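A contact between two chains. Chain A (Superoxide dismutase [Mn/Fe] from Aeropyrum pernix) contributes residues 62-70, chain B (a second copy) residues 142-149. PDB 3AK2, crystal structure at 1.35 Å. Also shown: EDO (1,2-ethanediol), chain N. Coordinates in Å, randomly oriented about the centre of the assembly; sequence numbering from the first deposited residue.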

# COMPACT_ATOMS: atom_id res chain seq x y z
N VAL A 62 11.45 -12.20 -8.34
CA VAL A 62 10.83 -11.39 -9.39
C VAL A 62 9.94 -10.29 -8.79
O VAL A 62 10.03 -9.13 -9.19
CB VAL A 62 10.07 -12.29 -10.41
CG1 VAL A 62 9.22 -11.46 -11.35
CG2 VAL A 62 11.06 -13.14 -11.20
N ARG A 63 9.11 -10.65 -7.82
CA ARG A 63 8.23 -9.69 -7.17
C ARG A 63 9.03 -8.55 -6.52
O ARG A 63 8.70 -7.37 -6.68
CB ARG A 63 7.37 -10.38 -6.12
CG ARG A 63 6.56 -9.43 -5.25
CD ARG A 63 5.50 -10.19 -4.50
NE ARG A 63 6.09 -11.08 -3.50
CZ ARG A 63 5.52 -12.20 -3.06
NH1 ARG A 63 6.13 -12.93 -2.14
NH2 ARG A 63 4.34 -12.59 -3.55
N ALA A 64 10.09 -8.91 -5.80
CA ALA A 64 10.91 -7.93 -5.10
C ALA A 64 11.61 -6.98 -6.07
O ALA A 64 11.59 -5.76 -5.88
CB ALA A 64 11.93 -8.64 -4.22
N VAL A 65 12.21 -7.53 -7.12
CA VAL A 65 12.94 -6.69 -8.07
C VAL A 65 11.97 -5.75 -8.79
O VAL A 65 12.29 -4.59 -9.03
CB VAL A 65 13.78 -7.53 -9.07
CG1 VAL A 65 14.43 -6.63 -10.11
CG2 VAL A 65 14.86 -8.30 -8.33
N MET A 66 10.78 -6.24 -9.11
CA MET A 66 9.80 -5.39 -9.76
C MET A 66 9.24 -4.31 -8.84
O MET A 66 8.97 -3.19 -9.30
CB MET A 66 8.71 -6.21 -10.44
CG MET A 66 9.25 -6.97 -11.62
SD MET A 66 8.08 -8.09 -12.37
CE MET A 66 9.10 -8.75 -13.70
N ARG A 67 9.10 -4.61 -7.55
CA ARG A 67 8.74 -3.58 -6.58
C ARG A 67 9.82 -2.49 -6.51
O ARG A 67 9.49 -1.31 -6.43
CB ARG A 67 8.51 -4.20 -5.20
CG ARG A 67 7.14 -4.81 -5.00
CD ARG A 67 7.10 -5.65 -3.74
NE ARG A 67 5.75 -6.10 -3.41
CZ ARG A 67 5.46 -7.00 -2.48
NH1 ARG A 67 6.44 -7.60 -1.80
NH2 ARG A 67 4.20 -7.32 -2.24
N ASP A 68 11.09 -2.90 -6.57
CA ASP A 68 12.21 -1.96 -6.58
C ASP A 68 12.18 -1.11 -7.84
O ASP A 68 12.36 0.11 -7.79
CB ASP A 68 13.55 -2.69 -6.52
CG ASP A 68 13.81 -3.40 -5.20
OD1 ASP A 68 13.10 -3.16 -4.20
OD2 ASP A 68 14.77 -4.19 -5.19
N PHE A 69 11.97 -1.77 -8.99
CA PHE A 69 11.86 -1.04 -10.25
C PHE A 69 10.69 -0.05 -10.21
O PHE A 69 10.86 1.11 -10.57
CB PHE A 69 11.70 -1.99 -11.45
CG PHE A 69 11.41 -1.26 -12.73
CD1 PHE A 69 10.12 -1.21 -13.24
CD2 PHE A 69 12.43 -0.58 -13.40
CE1 PHE A 69 9.85 -0.51 -14.41
CE2 PHE A 69 12.15 0.13 -14.57
CZ PHE A 69 10.86 0.16 -15.06
N SER A 70 9.53 -0.51 -9.76
CA SER A 70 8.35 0.34 -9.69
C SER A 70 8.63 1.62 -8.91
O SER A 70 8.40 2.72 -9.40
CB SER A 70 7.20 -0.42 -9.05
OG SER A 70 6.14 0.46 -8.71
C1 EDO N . -2.48 -3.69 -1.91
O1 EDO N . -1.08 -3.53 -1.68
C2 EDO N . -3.24 -3.56 -0.60
O2 EDO N . -3.53 -2.19 -0.33
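Chain B (142-149) LRILQVEK

A strand of chain B crosses a helix of chain A almost at a right angle, making a contact with a methionine at its centre, a salt bridge toward one end and an arginine against a phenylalanine toward the other. B:Leu142 to B:Glu148 are extended, with phi between -78° and -148° and psi between 131° and 171°; B:Lys149, at phi 51°, leaves the strand. The strand axis passes 7.7 Å from that of helix 62-70, and their N-to-C directions differ by 94° (signed crossing angle -94°). The CA atoms nearest each other, those of A:Met66 and B:Leu145, lie 5.5 Å apart; the two stretches together bury 480 Å².

A:Met66 points toward the strand with chi angles m, t, t. This unbranched, flexible side chain reaches obliquely over the strand: its SD is 3.8 Å from CA of B:Leu145, and its CE reaches CG2 of B:Ile144 at 3.6 Å, an apolar contact suited to a buried site. One turn on, A:Phe69 also points toward chain B, and its CZ meets CD of B:Arg143 at 3.7 Å. The arginine thus offers aliphatic carbon to the ring, while its NH1 donates to O of B:Leu142 (3.0 Å).

Toward the other end of the strand, polar groups take over. A:Arg67 starts sideways, but its long, extended side chain brings NH2 to OE1 of B:Glu148 at 2.8 Å; the nearly linear hydrogen bond (169°) forms part of a salt bridge, pairing opposite charges where both residues are buried. The other carboxylate oxygen, B:Glu148 OE2, accepts a hydrogen bond from O1 of the ethanediol at 2.7 Å. B:Gln146 OE1 touches CG of A:Arg63 at 3.3 Å; this amide oxygen, uncharged yet a good acceptor, lets water 1 bridge the chains, donating to B:Gln146 OE1 (2.7 Å) and backbone A:Arg63 O (2.9 Å).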

# COMPACT_ATOMS: atom_id res chain seq x y z
N LEU B 142 10.43 -2.20 -23.63
CA LEU B 142 9.45 -2.92 -22.83
C LEU B 142 9.92 -3.10 -21.40
O LEU B 142 11.12 -3.24 -21.14
CB LEU B 142 9.16 -4.29 -23.45
CG LEU B 142 8.60 -4.30 -24.88
CD1 LEU B 142 8.47 -5.73 -25.37
CD2 LEU B 142 7.27 -3.57 -24.94
N ARG B 143 8.96 -3.08 -20.48
CA ARG B 143 9.21 -3.33 -19.06
C ARG B 143 8.08 -4.21 -18.55
O ARG B 143 6.93 -4.02 -18.95
CB ARG B 143 9.22 -2.02 -18.27
CG ARG B 143 10.29 -1.01 -18.70
CD ARG B 143 11.68 -1.45 -18.27
NE ARG B 143 12.72 -0.46 -18.59
CZ ARG B 143 13.58 -0.58 -19.59
NH1 ARG B 143 13.55 -1.64 -20.39
NH2 ARG B 143 14.50 0.36 -19.80
N ILE B 144 8.39 -5.17 -17.69
CA ILE B 144 7.38 -5.96 -17.01
C ILE B 144 7.31 -5.53 -15.55
O ILE B 144 8.34 -5.30 -14.92
CB ILE B 144 7.68 -7.48 -17.10
CG1 ILE B 144 7.71 -7.95 -18.55
CG2 ILE B 144 6.65 -8.30 -16.31
CD1 ILE B 144 8.26 -9.36 -18.73
N LEU B 145 6.09 -5.42 -15.02
CA LEU B 145 5.92 -5.15 -13.60
C LEU B 145 4.64 -5.80 -13.09
O LEU B 145 3.84 -6.32 -13.88
CB LEU B 145 5.92 -3.64 -13.31
CG LEU B 145 4.74 -2.76 -13.74
CD1 LEU B 145 4.71 -1.46 -12.95
CD2 LEU B 145 4.75 -2.47 -15.24
N GLN B 146 4.46 -5.77 -11.78
CA GLN B 146 3.22 -6.18 -11.14
C GLN B 146 2.46 -4.95 -10.69
O GLN B 146 3.05 -3.91 -10.35
CB GLN B 146 3.50 -7.02 -9.91
CG GLN B 146 4.24 -8.31 -10.16
CD GLN B 146 4.56 -9.04 -8.87
OE1 GLN B 146 4.72 -8.43 -7.81
NE2 GLN B 146 4.65 -10.36 -8.94
N VAL B 147 1.14 -5.07 -10.65
CA VAL B 147 0.28 -4.07 -10.04
C VAL B 147 -0.55 -4.80 -8.99
O VAL B 147 -1.10 -5.86 -9.28
CB VAL B 147 -0.61 -3.36 -11.10
CG1 VAL B 147 -1.62 -2.42 -10.45
CG2 VAL B 147 0.25 -2.59 -12.08
N GLU B 148 -0.60 -4.26 -7.78
CA GLU B 148 -1.49 -4.80 -6.75
C GLU B 148 -2.79 -4.00 -6.72
O GLU B 148 -2.81 -2.81 -7.05
CB GLU B 148 -0.81 -4.80 -5.38
CG GLU B 148 0.35 -5.79 -5.31
CD GLU B 148 1.08 -5.80 -3.98
OE1 GLU B 148 2.20 -6.34 -3.94
OE2 GLU B 148 0.54 -5.29 -2.97
N LYS B 149 -3.89 -4.65 -6.36
CA LYS B 149 -5.22 -4.07 -6.56
C LYS B 149 -5.29 -3.63 -8.02
O LYS B 149 -4.97 -4.42 -8.91
CB LYS B 149 -5.51 -2.95 -5.54
CG LYS B 149 -5.75 -3.52 -4.13
CD LYS B 149 -5.85 -2.55 -2.93
CE LYS B 149 -6.03 -1.07 -3.23
NZ LYS B 149 -6.59 -0.37 -2.01
O HOH W 1 6.35 -6.27 -7.94